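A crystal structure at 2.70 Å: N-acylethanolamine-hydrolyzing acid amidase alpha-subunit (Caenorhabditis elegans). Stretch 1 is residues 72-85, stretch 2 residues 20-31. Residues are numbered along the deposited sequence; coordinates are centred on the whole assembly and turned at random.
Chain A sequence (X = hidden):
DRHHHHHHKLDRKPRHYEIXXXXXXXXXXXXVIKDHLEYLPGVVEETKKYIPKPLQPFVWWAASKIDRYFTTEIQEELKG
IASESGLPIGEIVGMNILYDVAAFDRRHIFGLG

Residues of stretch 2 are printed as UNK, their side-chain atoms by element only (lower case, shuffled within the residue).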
# COMPACT_ATOMS: atom_id res chain seq x y z
N THR A 72 13.14 -17.04 -4.42
CA THR A 72 14.35 -17.19 -3.62
C THR A 72 14.86 -15.84 -3.13
O THR A 72 15.30 -15.71 -1.98
CB THR A 72 15.44 -17.91 -4.42
OG1 THR A 72 14.92 -19.15 -4.92
CG2 THR A 72 16.66 -18.19 -3.56
N GLU A 73 14.80 -14.81 -3.98
CA GLU A 73 15.25 -13.48 -3.58
C GLU A 73 14.48 -13.00 -2.36
O GLU A 73 15.08 -12.56 -1.37
CB GLU A 73 15.08 -12.51 -4.75
CG GLU A 73 15.49 -11.07 -4.42
CD GLU A 73 15.13 -10.08 -5.52
OE1 GLU A 73 14.40 -10.46 -6.46
OE2 GLU A 73 15.60 -8.93 -5.46
N ILE A 74 13.15 -13.08 -2.41
CA ILE A 74 12.35 -12.60 -1.28
C ILE A 74 12.58 -13.48 -0.06
O ILE A 74 12.53 -13.00 1.08
CB ILE A 74 10.86 -12.55 -1.68
CG1 ILE A 74 10.63 -11.53 -2.81
CG2 ILE A 74 9.99 -12.22 -0.48
CD1 ILE A 74 10.94 -10.09 -2.44
N GLN A 75 12.80 -14.78 -0.26
CA GLN A 75 13.09 -15.66 0.87
C GLN A 75 14.32 -15.19 1.63
O GLN A 75 14.31 -15.13 2.87
CB GLN A 75 13.29 -17.09 0.37
CG GLN A 75 12.05 -17.74 -0.19
CD GLN A 75 12.33 -19.14 -0.70
OE1 GLN A 75 13.11 -19.89 -0.11
NE2 GLN A 75 11.68 -19.51 -1.80
N GLU A 76 15.38 -14.84 0.91
CA GLU A 76 16.61 -14.42 1.58
C GLU A 76 16.43 -13.09 2.30
O GLU A 76 17.00 -12.89 3.37
CB GLU A 76 17.74 -14.35 0.56
CG GLU A 76 18.10 -15.69 -0.05
CD GLU A 76 19.17 -15.57 -1.13
OE1 GLU A 76 19.86 -14.53 -1.19
OE2 GLU A 76 19.30 -16.52 -1.93
N GLU A 77 15.63 -12.18 1.73
CA GLU A 77 15.35 -10.93 2.43
C GLU A 77 14.62 -11.19 3.74
O GLU A 77 15.00 -10.65 4.79
CB GLU A 77 14.51 -10.00 1.54
CG GLU A 77 15.24 -9.47 0.32
CD GLU A 77 14.49 -8.31 -0.33
OE1 GLU A 77 13.53 -7.81 0.29
OE2 GLU A 77 14.87 -7.89 -1.44
N LEU A 78 13.58 -12.02 3.70
CA LEU A 78 12.83 -12.32 4.91
C LEU A 78 13.72 -13.01 5.94
O LEU A 78 13.65 -12.70 7.14
CB LEU A 78 11.63 -13.19 4.57
CG LEU A 78 10.53 -12.50 3.77
CD1 LEU A 78 9.54 -13.52 3.23
CD2 LEU A 78 9.81 -11.44 4.62
N LYS A 79 14.57 -13.94 5.50
CA LYS A 79 15.50 -14.58 6.42
C LYS A 79 16.48 -13.56 6.99
O LYS A 79 16.78 -13.56 8.19
CB LYS A 79 16.24 -15.71 5.72
CG LYS A 79 15.36 -16.93 5.44
CD LYS A 79 16.13 -18.06 4.80
CE LYS A 79 15.24 -19.29 4.60
NZ LYS A 79 14.58 -19.74 5.87
N GLY A 80 16.99 -12.67 6.14
CA GLY A 80 17.88 -11.62 6.63
C GLY A 80 17.19 -10.70 7.61
O GLY A 80 17.78 -10.29 8.61
N ILE A 81 15.92 -10.37 7.36
CA ILE A 81 15.17 -9.53 8.28
C ILE A 81 15.02 -10.24 9.63
O ILE A 81 15.18 -9.62 10.69
CB ILE A 81 13.80 -9.15 7.68
CG1 ILE A 81 13.99 -8.17 6.53
CG2 ILE A 81 12.88 -8.56 8.75
CD1 ILE A 81 12.71 -7.82 5.79
N ALA A 82 14.71 -11.53 9.60
CA ALA A 82 14.53 -12.28 10.85
C ALA A 82 15.85 -12.38 11.61
O ALA A 82 15.86 -12.34 12.85
CB ALA A 82 13.98 -13.67 10.55
N SER A 83 16.96 -12.50 10.90
CA SER A 83 18.26 -12.59 11.56
C SER A 83 18.65 -11.25 12.18
O SER A 83 19.10 -11.20 13.33
CB SER A 83 19.32 -13.05 10.57
OG SER A 83 20.61 -12.98 11.14
N GLU A 84 18.46 -10.15 11.45
CA GLU A 84 18.86 -8.85 11.96
C GLU A 84 17.97 -8.41 13.12
O GLU A 84 18.46 -7.87 14.12
CB GLU A 84 18.81 -7.81 10.84
CG GLU A 84 19.89 -8.00 9.79
CD GLU A 84 21.29 -7.69 10.32
OE1 GLU A 84 21.43 -6.71 11.08
OE2 GLU A 84 22.24 -8.42 9.97
N SER A 85 16.66 -8.64 13.01
CA SER A 85 15.74 -8.25 14.07
C SER A 85 15.81 -9.18 15.27
O SER A 85 15.42 -8.78 16.38
CB SER A 85 14.31 -8.21 13.53
OG SER A 85 13.89 -9.49 13.12
N UNK A 20 19.60 -1.31 -1.85
CA UNK A 20 20.42 -1.64 -3.00
C UNK A 20 20.07 -3.05 -3.47
O UNK A 20 20.33 -4.03 -2.76
c UNK A 20 22.78 -1.44 -3.88
n UNK A 20 23.96 -0.88 -3.72
c UNK A 20 21.90 -1.53 -2.65
o UNK A 20 22.39 -1.87 -4.97
N UNK A 21 19.48 -3.15 -4.66
CA UNK A 21 19.17 -4.45 -5.24
C UNK A 21 20.41 -5.19 -5.72
O UNK A 21 20.31 -6.38 -6.02
c UNK A 21 15.99 -3.52 -7.31
c UNK A 21 16.84 -3.67 -6.05
c UNK A 21 18.19 -4.29 -6.40
c UNK A 21 16.11 -4.49 -5.00
N UNK A 22 21.55 -4.51 -5.82
CA UNK A 22 22.80 -5.18 -6.18
C UNK A 22 23.41 -5.94 -5.01
O UNK A 22 24.21 -6.85 -5.23
o UNK A 22 23.71 -2.29 -8.17
o UNK A 22 22.65 -4.11 -8.79
c UNK A 22 23.81 -4.16 -6.70
c UNK A 22 23.35 -3.47 -7.98
N UNK A 23 23.07 -5.57 -3.78
CA UNK A 23 23.55 -6.30 -2.62
C UNK A 23 22.84 -7.64 -2.49
O UNK A 23 21.73 -7.82 -3.02
o UNK A 23 23.44 -4.05 1.00
c UNK A 23 23.34 -5.48 -1.35
c UNK A 23 24.22 -4.26 -1.24
o UNK A 23 24.23 -2.24 0.02
c UNK A 23 23.94 -3.46 0.02
N UNK A 24 23.44 -8.60 -1.80
CA UNK A 24 22.75 -9.87 -1.53
C UNK A 24 21.47 -9.62 -0.75
O UNK A 24 21.44 -8.77 0.15
c UNK A 24 24.78 -9.67 -0.24
c UNK A 24 23.77 -10.67 -0.71
c UNK A 24 24.82 -8.61 -1.28
N UNK A 25 20.39 -10.35 -1.06
CA UNK A 25 19.09 -10.01 -0.44
C UNK A 25 19.09 -10.08 1.07
O UNK A 25 18.32 -9.33 1.71
c UNK A 25 18.14 -11.05 -1.06
c UNK A 25 18.81 -11.52 -2.30
c UNK A 25 20.27 -11.47 -2.00
N UNK A 26 19.90 -10.94 1.68
CA UNK A 26 19.91 -11.08 3.14
C UNK A 26 20.52 -9.88 3.85
O UNK A 26 20.44 -9.81 5.08
o UNK A 26 22.02 -12.28 3.09
c UNK A 26 20.68 -12.34 3.53
N UNK A 27 21.11 -8.93 3.13
CA UNK A 27 21.79 -7.79 3.73
C UNK A 27 21.11 -6.47 3.43
O UNK A 27 21.56 -5.43 3.92
o UNK A 27 24.45 -8.77 5.70
c UNK A 27 24.02 -9.52 4.82
n UNK A 27 23.50 -10.71 5.09
c UNK A 27 23.95 -9.07 3.38
c UNK A 27 23.24 -7.73 3.24
N UNK A 28 20.02 -6.48 2.66
CA UNK A 28 19.49 -5.23 2.11
C UNK A 28 18.79 -4.39 3.18
O UNK A 28 18.85 -3.16 3.14
n UNK A 28 16.77 -7.66 -3.47
c UNK A 28 18.09 -7.74 -3.44
n UNK A 28 18.77 -7.25 -2.41
c UNK A 28 19.19 -6.15 -0.25
c UNK A 28 18.16 -6.58 -1.27
c UNK A 28 18.52 -5.55 0.98
n UNK A 28 18.73 -8.33 -4.44
N UNK A 29 18.12 -5.04 4.14
CA UNK A 29 17.33 -4.33 5.14
C UNK A 29 18.07 -4.18 6.46
O UNK A 29 17.45 -3.80 7.46
c UNK A 29 15.07 -6.19 3.26
c UNK A 29 13.09 -2.09 3.30
c UNK A 29 12.83 -3.87 1.69
c UNK A 29 16.01 -5.07 5.36
c UNK A 29 12.53 -2.61 2.13
n UNK A 29 14.20 -5.88 2.24
c UNK A 29 13.99 -2.83 4.05
c UNK A 29 13.73 -4.61 2.44
c UNK A 29 14.32 -4.12 3.62
c UNK A 29 15.17 -5.14 4.13
N UNK A 30 19.38 -4.43 6.48
CA UNK A 30 20.12 -4.39 7.74
C UNK A 30 19.98 -3.03 8.42
O UNK A 30 19.67 -2.96 9.62
c UNK A 30 21.60 -4.71 7.50
c UNK A 30 21.81 -6.11 6.96
o UNK A 30 20.92 -6.96 7.01
n UNK A 30 22.99 -6.36 6.43
N UNK A 31 20.21 -1.95 7.68
CA UNK A 31 20.20 -0.63 8.30
C UNK A 31 18.80 -0.25 8.77
O UNK A 31 18.65 0.36 9.84
o UNK A 31 23.32 0.94 8.72
c UNK A 31 20.74 0.41 7.31
c UNK A 31 22.25 1.49 9.01
n UNK A 31 21.97 1.91 10.23
c UNK A 31 21.18 1.70 7.95

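Position 20 has two side-chain carbons, the second carrying one oxygen and one nitrogen, and it lies beyond reach of the helix 72-85: Asn20. Position 21 has four carbons forked at the second, with one branch tip near Glu73: Leu21. Its CD2 lies 4.5 Å from Glu73 OE2, at the edge of contact. At position 22 two carbons end in two oxygens, again without contact, which gives Asp22; its backbone N donates to Asn20 OD1 at 2.9 Å. Position 23 adds one carbon before its two oxygens, makes no contact and is Glu23, closing a type I turn that begins at Asn20.

Position 24 has three carbons closing a ring onto the backbone N and makes no contact: Pro24. Position 25 has the same ring, here packed against Glu73, Glu76 and Glu77: Pro25. Its CA-to-CB bond points toward the helix, with Pro25 CB 3.4 Å from Glu73 O and Pro25 CD 3.2 Å from Glu76 OE1.

Position 26 has one carbon and one oxygen, and its backbone lies against Glu76 and Gly80: Ser26. The CA atoms of the two stretches come closest here, Ser26 CA standing 4.1 Å from Gly80 CA. A CB on Gly80 would lie 2.3 Å from Ser26 O, a clash, so the absent side chain permits this spacing. Position 27 has three carbons, the last with one oxygen and one nitrogen, and no contact; it is Gln27, and its NE2 donates to Ser26 OG at 2.9 Å.

Position 28 runs three carbons, a nitrogen, then a carbon with two more nitrogens, one of them against the carboxylates of Glu73 and Glu77: Arg28. Arg28 NH1 forms salt bridges to Glu73 OE2 at 2.6 Å and Glu77 OE2 at 2.8 Å, both acceptors near the guanidinium plane. Arg28 NE donates to Glu23 O at 3.1 Å, holding the group from its own loop.

Position 29 carries fused five- and six-membered rings, their one nitrogen against Glu77 and Ile81 over a face: Trp29. Trp29 NE1 donates to Glu77 OE1 at 2.8 Å and a nearly linear 171°, while Ile81 CD1 lies 4.1 Å from the five-membered ring centroid, a CH-pi contact.

Position 30 has two carbons, then one nitrogen and one oxygen, the oxygen against Glu84: Asn30. Asn30 OD1 is 3.1 Å from Glu84 CG, and Asn30 ND2 donates to Gln27 OE1 at 2.9 Å. Position 31 has three carbons, the third with one oxygen and one nitrogen, and makes no contact: Gln31, whose CA-to-CB bond points away.

The contact buries 565 Å² in total. Glu77 links its polar parts, one carboxylate oxygen taking Arg28 and the other Trp29. Alongside, CA-H...O contacts join the backbones: Glu77 CA to Pro25 O at 3.4 Å, Ser26 CA to Glu76 O at 3.4 Å, and Gly80 CA to Ser26 O at 3.5 Å.

Stretch 2 (20-31) NLDEPPSQRWNQ
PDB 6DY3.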